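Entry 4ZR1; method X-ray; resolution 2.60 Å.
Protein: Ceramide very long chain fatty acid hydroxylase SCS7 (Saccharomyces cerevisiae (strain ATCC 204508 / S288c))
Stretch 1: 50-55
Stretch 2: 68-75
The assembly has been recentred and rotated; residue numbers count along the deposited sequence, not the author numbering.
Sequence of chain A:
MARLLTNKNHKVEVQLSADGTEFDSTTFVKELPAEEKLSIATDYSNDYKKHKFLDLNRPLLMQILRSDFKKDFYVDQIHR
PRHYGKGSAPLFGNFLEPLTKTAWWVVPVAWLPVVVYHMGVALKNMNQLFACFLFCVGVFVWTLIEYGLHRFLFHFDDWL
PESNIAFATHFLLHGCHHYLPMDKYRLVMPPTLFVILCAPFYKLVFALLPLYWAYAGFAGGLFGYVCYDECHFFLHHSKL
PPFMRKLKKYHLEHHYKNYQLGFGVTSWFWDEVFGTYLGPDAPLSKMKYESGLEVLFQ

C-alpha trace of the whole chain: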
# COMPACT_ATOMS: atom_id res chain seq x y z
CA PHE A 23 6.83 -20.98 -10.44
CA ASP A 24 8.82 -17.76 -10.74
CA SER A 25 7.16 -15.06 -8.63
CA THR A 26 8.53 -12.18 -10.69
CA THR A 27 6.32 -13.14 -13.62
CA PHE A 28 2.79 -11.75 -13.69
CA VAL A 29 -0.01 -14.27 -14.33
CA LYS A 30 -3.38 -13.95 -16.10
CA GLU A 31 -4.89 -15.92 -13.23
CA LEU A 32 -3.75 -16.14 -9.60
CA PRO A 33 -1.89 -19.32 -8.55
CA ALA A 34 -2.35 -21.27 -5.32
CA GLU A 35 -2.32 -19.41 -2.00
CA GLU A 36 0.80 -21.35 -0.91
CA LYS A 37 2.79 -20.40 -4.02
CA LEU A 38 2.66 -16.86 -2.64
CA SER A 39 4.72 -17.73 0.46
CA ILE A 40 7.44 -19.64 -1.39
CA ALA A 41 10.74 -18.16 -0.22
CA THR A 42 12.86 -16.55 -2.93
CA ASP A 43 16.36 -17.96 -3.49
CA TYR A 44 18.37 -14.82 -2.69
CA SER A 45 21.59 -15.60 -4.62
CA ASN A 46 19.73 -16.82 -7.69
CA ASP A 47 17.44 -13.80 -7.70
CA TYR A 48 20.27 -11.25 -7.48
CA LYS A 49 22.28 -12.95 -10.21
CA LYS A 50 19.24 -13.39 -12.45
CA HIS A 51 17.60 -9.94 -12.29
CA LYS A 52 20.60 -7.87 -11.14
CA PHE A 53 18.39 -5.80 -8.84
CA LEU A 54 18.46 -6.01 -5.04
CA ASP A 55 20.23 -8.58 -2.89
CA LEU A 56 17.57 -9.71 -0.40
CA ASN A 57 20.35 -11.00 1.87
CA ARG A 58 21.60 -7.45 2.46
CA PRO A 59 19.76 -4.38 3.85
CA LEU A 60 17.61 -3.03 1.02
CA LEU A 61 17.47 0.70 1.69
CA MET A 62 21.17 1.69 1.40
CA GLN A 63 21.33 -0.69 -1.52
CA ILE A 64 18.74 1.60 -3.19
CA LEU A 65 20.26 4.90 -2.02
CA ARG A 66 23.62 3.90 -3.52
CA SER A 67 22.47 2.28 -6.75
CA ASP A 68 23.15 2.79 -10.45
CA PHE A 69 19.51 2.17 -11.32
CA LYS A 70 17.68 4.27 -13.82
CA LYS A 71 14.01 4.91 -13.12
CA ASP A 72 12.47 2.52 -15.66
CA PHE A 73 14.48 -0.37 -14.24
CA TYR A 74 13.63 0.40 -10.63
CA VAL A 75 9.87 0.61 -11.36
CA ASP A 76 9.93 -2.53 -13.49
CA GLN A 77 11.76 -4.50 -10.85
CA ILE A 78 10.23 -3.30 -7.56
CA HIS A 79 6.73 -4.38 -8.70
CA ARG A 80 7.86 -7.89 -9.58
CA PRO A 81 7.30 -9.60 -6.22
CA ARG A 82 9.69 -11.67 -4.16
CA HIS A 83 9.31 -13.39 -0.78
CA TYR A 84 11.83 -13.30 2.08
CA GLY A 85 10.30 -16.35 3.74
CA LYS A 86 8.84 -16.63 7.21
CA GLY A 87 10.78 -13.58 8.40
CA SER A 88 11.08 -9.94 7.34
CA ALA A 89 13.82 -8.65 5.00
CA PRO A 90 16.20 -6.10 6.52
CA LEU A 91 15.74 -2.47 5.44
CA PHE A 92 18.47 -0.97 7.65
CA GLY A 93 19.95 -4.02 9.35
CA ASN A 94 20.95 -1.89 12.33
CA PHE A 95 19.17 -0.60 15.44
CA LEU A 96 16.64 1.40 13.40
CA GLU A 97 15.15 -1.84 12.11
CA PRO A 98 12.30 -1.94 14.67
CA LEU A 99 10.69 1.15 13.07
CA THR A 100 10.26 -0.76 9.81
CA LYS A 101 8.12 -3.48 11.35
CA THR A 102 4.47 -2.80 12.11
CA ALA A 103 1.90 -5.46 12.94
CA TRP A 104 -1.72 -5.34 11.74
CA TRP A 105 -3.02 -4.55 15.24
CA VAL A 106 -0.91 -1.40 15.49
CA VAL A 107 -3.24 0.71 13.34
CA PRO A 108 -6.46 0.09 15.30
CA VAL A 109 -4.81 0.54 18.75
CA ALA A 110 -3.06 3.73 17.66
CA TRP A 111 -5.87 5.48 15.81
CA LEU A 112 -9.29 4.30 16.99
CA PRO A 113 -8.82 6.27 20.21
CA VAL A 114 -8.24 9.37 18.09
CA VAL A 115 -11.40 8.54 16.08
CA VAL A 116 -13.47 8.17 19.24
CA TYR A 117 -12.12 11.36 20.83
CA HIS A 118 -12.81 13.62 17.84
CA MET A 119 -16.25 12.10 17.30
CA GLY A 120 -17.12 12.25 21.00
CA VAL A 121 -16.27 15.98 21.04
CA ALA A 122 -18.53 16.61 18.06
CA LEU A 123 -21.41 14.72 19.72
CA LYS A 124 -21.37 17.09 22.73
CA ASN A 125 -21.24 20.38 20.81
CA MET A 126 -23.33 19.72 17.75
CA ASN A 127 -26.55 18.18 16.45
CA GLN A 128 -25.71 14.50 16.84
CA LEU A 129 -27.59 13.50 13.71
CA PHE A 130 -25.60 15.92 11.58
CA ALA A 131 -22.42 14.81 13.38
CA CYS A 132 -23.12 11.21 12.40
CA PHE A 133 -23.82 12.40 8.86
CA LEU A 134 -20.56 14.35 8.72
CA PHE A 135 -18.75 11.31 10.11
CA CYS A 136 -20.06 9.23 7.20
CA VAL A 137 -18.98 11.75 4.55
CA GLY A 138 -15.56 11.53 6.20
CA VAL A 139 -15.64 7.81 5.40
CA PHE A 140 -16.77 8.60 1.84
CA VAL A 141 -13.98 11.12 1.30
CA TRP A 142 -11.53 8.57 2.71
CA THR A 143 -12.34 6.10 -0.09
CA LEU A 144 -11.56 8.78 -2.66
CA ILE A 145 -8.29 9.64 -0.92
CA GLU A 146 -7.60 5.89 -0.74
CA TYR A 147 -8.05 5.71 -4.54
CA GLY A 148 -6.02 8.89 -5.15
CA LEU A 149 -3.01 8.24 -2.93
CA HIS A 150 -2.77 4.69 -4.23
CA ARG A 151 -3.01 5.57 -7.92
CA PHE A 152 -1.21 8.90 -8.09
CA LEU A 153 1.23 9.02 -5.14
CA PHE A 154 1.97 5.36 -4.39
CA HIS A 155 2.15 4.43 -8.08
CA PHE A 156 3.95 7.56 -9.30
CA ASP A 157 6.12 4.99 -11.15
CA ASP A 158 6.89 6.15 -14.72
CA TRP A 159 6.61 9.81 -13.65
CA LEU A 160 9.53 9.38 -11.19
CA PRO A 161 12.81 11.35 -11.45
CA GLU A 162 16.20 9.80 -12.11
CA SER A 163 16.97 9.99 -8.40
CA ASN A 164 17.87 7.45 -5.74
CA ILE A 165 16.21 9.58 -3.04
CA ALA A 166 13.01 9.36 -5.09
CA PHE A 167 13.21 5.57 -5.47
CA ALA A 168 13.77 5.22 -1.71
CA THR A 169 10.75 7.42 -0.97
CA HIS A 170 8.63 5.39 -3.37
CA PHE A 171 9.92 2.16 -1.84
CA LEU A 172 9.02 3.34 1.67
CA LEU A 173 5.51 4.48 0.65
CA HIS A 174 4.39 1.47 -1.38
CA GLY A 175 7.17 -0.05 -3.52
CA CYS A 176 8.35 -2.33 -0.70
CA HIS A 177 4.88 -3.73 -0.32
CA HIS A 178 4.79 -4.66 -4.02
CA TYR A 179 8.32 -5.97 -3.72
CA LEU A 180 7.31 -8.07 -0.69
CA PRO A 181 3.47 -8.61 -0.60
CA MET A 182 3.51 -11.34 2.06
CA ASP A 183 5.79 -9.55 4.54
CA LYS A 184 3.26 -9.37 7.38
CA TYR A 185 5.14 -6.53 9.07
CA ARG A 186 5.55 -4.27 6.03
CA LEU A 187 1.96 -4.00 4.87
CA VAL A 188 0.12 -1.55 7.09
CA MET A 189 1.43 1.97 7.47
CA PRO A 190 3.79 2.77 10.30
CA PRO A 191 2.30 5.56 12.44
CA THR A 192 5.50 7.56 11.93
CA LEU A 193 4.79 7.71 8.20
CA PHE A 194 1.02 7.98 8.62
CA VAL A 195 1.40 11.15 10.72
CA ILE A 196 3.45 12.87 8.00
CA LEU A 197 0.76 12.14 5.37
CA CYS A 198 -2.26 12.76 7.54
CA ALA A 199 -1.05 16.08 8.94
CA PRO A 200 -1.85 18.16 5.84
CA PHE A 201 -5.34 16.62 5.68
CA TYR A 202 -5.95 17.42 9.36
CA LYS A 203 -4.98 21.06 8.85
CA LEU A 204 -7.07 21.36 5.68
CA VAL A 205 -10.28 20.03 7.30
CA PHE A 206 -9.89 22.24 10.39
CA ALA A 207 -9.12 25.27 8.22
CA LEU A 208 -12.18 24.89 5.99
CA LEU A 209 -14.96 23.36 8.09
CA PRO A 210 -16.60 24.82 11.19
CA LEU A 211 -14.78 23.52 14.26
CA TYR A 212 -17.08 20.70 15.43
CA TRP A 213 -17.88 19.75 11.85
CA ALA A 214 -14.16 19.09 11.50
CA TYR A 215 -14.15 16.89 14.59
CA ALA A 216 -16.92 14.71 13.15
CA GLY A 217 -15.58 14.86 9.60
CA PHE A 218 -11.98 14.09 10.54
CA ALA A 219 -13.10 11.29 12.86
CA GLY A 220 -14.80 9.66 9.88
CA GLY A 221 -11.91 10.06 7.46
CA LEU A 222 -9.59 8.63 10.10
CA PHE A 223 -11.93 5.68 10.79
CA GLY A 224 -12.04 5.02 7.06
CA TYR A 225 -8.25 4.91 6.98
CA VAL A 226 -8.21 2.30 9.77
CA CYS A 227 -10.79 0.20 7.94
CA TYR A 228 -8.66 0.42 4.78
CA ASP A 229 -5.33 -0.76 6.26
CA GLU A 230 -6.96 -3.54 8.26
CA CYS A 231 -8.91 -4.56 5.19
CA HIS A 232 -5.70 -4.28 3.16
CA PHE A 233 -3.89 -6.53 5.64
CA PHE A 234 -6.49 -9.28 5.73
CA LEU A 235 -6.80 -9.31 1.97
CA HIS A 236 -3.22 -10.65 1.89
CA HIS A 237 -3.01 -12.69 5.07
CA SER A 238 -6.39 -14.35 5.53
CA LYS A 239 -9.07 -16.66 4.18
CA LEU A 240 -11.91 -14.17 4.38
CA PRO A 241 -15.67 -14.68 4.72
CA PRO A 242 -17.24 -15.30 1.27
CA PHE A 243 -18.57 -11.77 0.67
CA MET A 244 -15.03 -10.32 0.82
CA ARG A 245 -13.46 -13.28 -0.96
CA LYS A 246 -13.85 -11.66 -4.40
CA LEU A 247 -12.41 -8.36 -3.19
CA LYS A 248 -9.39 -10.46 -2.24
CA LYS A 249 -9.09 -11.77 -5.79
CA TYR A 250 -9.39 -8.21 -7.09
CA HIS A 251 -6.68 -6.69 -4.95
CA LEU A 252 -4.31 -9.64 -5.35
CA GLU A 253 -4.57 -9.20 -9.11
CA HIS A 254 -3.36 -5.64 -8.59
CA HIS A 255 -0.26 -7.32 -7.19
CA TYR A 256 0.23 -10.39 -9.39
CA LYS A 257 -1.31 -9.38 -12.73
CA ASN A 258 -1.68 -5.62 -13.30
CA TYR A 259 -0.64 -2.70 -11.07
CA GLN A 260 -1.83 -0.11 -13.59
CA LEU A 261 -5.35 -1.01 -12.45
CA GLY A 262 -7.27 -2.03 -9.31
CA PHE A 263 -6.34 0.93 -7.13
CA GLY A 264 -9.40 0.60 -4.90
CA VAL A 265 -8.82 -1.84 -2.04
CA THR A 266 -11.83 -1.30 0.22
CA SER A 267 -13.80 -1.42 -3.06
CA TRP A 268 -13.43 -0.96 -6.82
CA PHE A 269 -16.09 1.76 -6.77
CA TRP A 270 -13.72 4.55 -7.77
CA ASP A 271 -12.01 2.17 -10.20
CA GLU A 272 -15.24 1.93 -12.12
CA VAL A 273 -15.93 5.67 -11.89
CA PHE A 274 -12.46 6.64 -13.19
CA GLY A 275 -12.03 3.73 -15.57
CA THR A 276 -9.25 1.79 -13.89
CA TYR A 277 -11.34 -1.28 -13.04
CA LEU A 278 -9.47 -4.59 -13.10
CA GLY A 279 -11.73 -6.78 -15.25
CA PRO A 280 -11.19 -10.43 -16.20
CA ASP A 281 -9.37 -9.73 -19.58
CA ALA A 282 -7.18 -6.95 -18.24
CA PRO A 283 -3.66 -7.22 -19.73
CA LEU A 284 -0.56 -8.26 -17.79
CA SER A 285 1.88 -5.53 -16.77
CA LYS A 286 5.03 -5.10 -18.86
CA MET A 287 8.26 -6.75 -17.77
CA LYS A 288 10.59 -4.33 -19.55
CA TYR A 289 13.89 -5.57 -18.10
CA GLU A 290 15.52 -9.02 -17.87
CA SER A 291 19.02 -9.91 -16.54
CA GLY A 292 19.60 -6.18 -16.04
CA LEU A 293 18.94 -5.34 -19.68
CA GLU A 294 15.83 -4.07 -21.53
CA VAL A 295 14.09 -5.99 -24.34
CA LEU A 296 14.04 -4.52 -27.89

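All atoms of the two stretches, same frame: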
# COMPACT_ATOMS: atom_id res chain seq x y z
N LYS A 50 20.14 -13.33 -11.31
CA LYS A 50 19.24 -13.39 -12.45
C LYS A 50 18.74 -12.01 -12.88
O LYS A 50 18.80 -11.67 -14.05
CB LYS A 50 18.05 -14.31 -12.15
CG LYS A 50 17.15 -14.55 -13.35
CD LYS A 50 16.11 -15.62 -13.09
CE LYS A 50 15.17 -15.79 -14.29
NZ LYS A 50 14.13 -16.84 -14.07
N HIS A 51 18.25 -11.21 -11.94
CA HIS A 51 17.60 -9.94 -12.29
C HIS A 51 18.49 -8.72 -12.06
O HIS A 51 18.16 -7.62 -12.51
CB HIS A 51 16.29 -9.80 -11.50
CG HIS A 51 15.33 -10.93 -11.72
ND1 HIS A 51 14.61 -11.08 -12.88
CD2 HIS A 51 14.98 -11.96 -10.91
CE1 HIS A 51 13.85 -12.16 -12.79
NE2 HIS A 51 14.06 -12.71 -11.60
N LYS A 52 19.61 -8.92 -11.36
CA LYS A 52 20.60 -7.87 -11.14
C LYS A 52 19.97 -6.64 -10.49
O LYS A 52 20.23 -5.50 -10.89
CB LYS A 52 21.28 -7.49 -12.47
CG LYS A 52 22.23 -8.55 -13.02
CD LYS A 52 23.15 -7.99 -14.11
CE LYS A 52 24.60 -7.90 -13.64
NZ LYS A 52 25.46 -7.05 -14.52
N PHE A 53 19.15 -6.87 -9.48
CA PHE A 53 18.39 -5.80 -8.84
C PHE A 53 18.82 -5.54 -7.39
O PHE A 53 19.77 -4.82 -7.14
CB PHE A 53 16.90 -6.12 -8.91
CG PHE A 53 16.01 -5.02 -8.40
CD1 PHE A 53 16.17 -3.72 -8.84
CD2 PHE A 53 14.98 -5.31 -7.52
CE1 PHE A 53 15.33 -2.71 -8.38
CE2 PHE A 53 14.14 -4.30 -7.05
CZ PHE A 53 14.32 -3.01 -7.48
N LEU A 54 18.10 -6.13 -6.44
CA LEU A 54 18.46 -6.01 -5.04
C LEU A 54 18.83 -7.37 -4.47
O LEU A 54 18.24 -8.40 -4.81
CB LEU A 54 17.32 -5.39 -4.23
CG LEU A 54 16.89 -3.95 -4.54
CD1 LEU A 54 15.65 -3.62 -3.75
CD2 LEU A 54 17.99 -2.94 -4.24
N ASP A 55 19.82 -7.37 -3.59
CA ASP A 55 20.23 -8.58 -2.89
C ASP A 55 19.43 -8.65 -1.60
O ASP A 55 19.72 -7.93 -0.64
CB ASP A 55 21.74 -8.56 -2.63
CG ASP A 55 22.23 -9.80 -1.91
OD1 ASP A 55 21.44 -10.75 -1.70
OD2 ASP A 55 23.44 -9.83 -1.55
N ASP A 68 22.95 2.23 -9.12
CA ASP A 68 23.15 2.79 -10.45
C ASP A 68 21.92 2.48 -11.31
O ASP A 68 22.00 2.32 -12.53
CB ASP A 68 24.43 2.25 -11.10
CG ASP A 68 24.40 0.74 -11.29
OD1 ASP A 68 23.67 0.05 -10.55
OD2 ASP A 68 25.14 0.24 -12.16
N PHE A 69 20.77 2.41 -10.64
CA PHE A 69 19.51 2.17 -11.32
C PHE A 69 19.07 3.41 -12.08
O PHE A 69 19.21 4.54 -11.60
CB PHE A 69 18.40 1.79 -10.33
CG PHE A 69 18.66 0.54 -9.54
CD1 PHE A 69 19.40 -0.50 -10.08
CD2 PHE A 69 18.15 0.40 -8.26
CE1 PHE A 69 19.63 -1.65 -9.35
CE2 PHE A 69 18.38 -0.75 -7.52
CZ PHE A 69 19.13 -1.77 -8.07
N LYS A 70 18.50 3.22 -13.26
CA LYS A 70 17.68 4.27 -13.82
C LYS A 70 16.21 3.93 -13.58
O LYS A 70 15.85 2.76 -13.38
CB LYS A 70 17.98 4.50 -15.31
CG LYS A 70 18.85 3.47 -16.01
CD LYS A 70 19.50 4.15 -17.20
CE LYS A 70 20.42 3.24 -18.02
NZ LYS A 70 20.63 3.81 -19.39
N LYS A 71 15.39 4.97 -13.57
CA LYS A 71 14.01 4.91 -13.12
C LYS A 71 13.21 3.74 -13.70
O LYS A 71 12.53 3.03 -12.97
CB LYS A 71 13.31 6.22 -13.45
CG LYS A 71 11.82 6.24 -13.17
CD LYS A 71 11.06 6.83 -14.35
CE LYS A 71 11.02 5.86 -15.51
NZ LYS A 71 10.32 6.41 -16.70
N ASP A 72 13.28 3.55 -15.01
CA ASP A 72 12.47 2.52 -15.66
C ASP A 72 12.80 1.13 -15.15
O ASP A 72 11.93 0.26 -15.11
CB ASP A 72 12.66 2.58 -17.18
CG ASP A 72 11.79 3.63 -17.83
OD1 ASP A 72 10.60 3.35 -18.07
OD2 ASP A 72 12.29 4.74 -18.11
N PHE A 73 14.05 0.92 -14.74
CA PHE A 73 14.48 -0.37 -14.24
C PHE A 73 14.00 -0.59 -12.81
O PHE A 73 13.52 -1.67 -12.45
CB PHE A 73 15.99 -0.48 -14.31
CG PHE A 73 16.53 -1.77 -13.76
CD1 PHE A 73 16.22 -2.98 -14.36
CD2 PHE A 73 17.37 -1.77 -12.64
CE1 PHE A 73 16.72 -4.17 -13.86
CE2 PHE A 73 17.87 -2.95 -12.13
CZ PHE A 73 17.55 -4.16 -12.74
N TYR A 74 14.13 0.45 -11.99
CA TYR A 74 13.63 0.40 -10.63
C TYR A 74 12.13 0.09 -10.58
O TYR A 74 11.70 -0.77 -9.80
CB TYR A 74 13.91 1.71 -9.90
CG TYR A 74 13.13 1.82 -8.63
CD1 TYR A 74 13.54 1.15 -7.48
CD2 TYR A 74 11.95 2.55 -8.58
CE1 TYR A 74 12.81 1.23 -6.30
CE2 TYR A 74 11.21 2.63 -7.41
CZ TYR A 74 11.64 1.97 -6.28
OH TYR A 74 10.89 2.06 -5.13
N VAL A 75 11.33 0.79 -11.39
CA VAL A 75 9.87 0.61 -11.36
C VAL A 75 9.49 -0.76 -11.92
O VAL A 75 8.54 -1.37 -11.45
CB VAL A 75 9.10 1.72 -12.14
CG1 VAL A 75 9.43 3.09 -11.60
CG2 VAL A 75 9.38 1.66 -13.62

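The first stretch leaves a helix as it enters this contact. Lys50 and His51 still belong to that helix, and Lys52 is the first residue to abandon helical geometry, with a positive phi of 56° and a psi of 45°. Such a conformation costs a residue with a CB atom some energy, but it turns the chain sharply. Phe53 follows in an irregular conformation (phi -114°, psi -96°), and Leu54 is extended. The second stretch runs the other way in conformational terms: Asp68 to Lys70 are loop, and a helix starts at Lys71. Lys70 occupies the N-cap position, and its carbonyl opens the helical bonding, accepting from Phe73 N at 2.9 Å and from Tyr74 N at 3.2 Å to Lys70 O. Val75 N to Lys71 O, at 3.0 Å, continues the pattern.

The two backbones do not pair. Their nearest CA atoms, those of Phe53 and Tyr74, are 8.0 Å apart, and no hydrogen bond crosses between the stretches. That spacing leaves room for side chains, and the 275 Å² buried here comes largely from aromatic residues.

Phe53 is the hub. Its CA-to-CB bond points sideways, but with chi1 in the t well the end of the side chain comes nearer to the second stretch, where it meets three residues. Phenylalanine suits this buried site because its flat, wholly apolar ring can offer different surfaces to different neighbours without leaving a polar group unsatisfied. Against Phe69 the planes are nearly parallel, at 29°, but slid apart: the centroids lie 5.1 Å from each other and the rings barely overlap, although Phe53 CD1 comes within 3.6 Å of Phe69 CZ. Against Phe73 the arrangement is an offset edge-to-face pair, with planes at 87° and centroids 5.7 Å apart, the edge of Phe53 directed toward the face of Phe73. This geometry brings the slightly positive ring hydrogens toward an electron-rich face. Farther along the ring, Phe53 CZ packs 4.2 Å from Tyr74 CD1. The tyrosine contributes apolar ring surface here, while its hydroxyl is hydrogen-bonded elsewhere in the structure.

Phe69 points its CA-to-CB bond toward the first stretch, and its ring also receives Leu54 at its edge, with Leu54 CD2 4.0 Å from Phe69 CE2. A branched aliphatic side chain fills such a space well, since its methyl groups need no polar partner.

The rings also meet the backbone of the turn. Phe73 CZ lies 3.5 Å from His51 O and 3.5 Å from Lys52 O, both near the plane of the ring at its edge. Carbonyl oxygens sit comfortably there, facing weakly positive ring hydrogens; these are contacts, not hydrogen bonds.

The charged groups stay out of this apolar patch. The CA-to-CB bond of Lys52 points sideways, and the amine ends farther from the second stretch, at an exposed site that suits its charge, while Lys71 NZ and Asp72 OD2, 2.9 Å apart, form a salt bridge that includes a weak hydrogen bond.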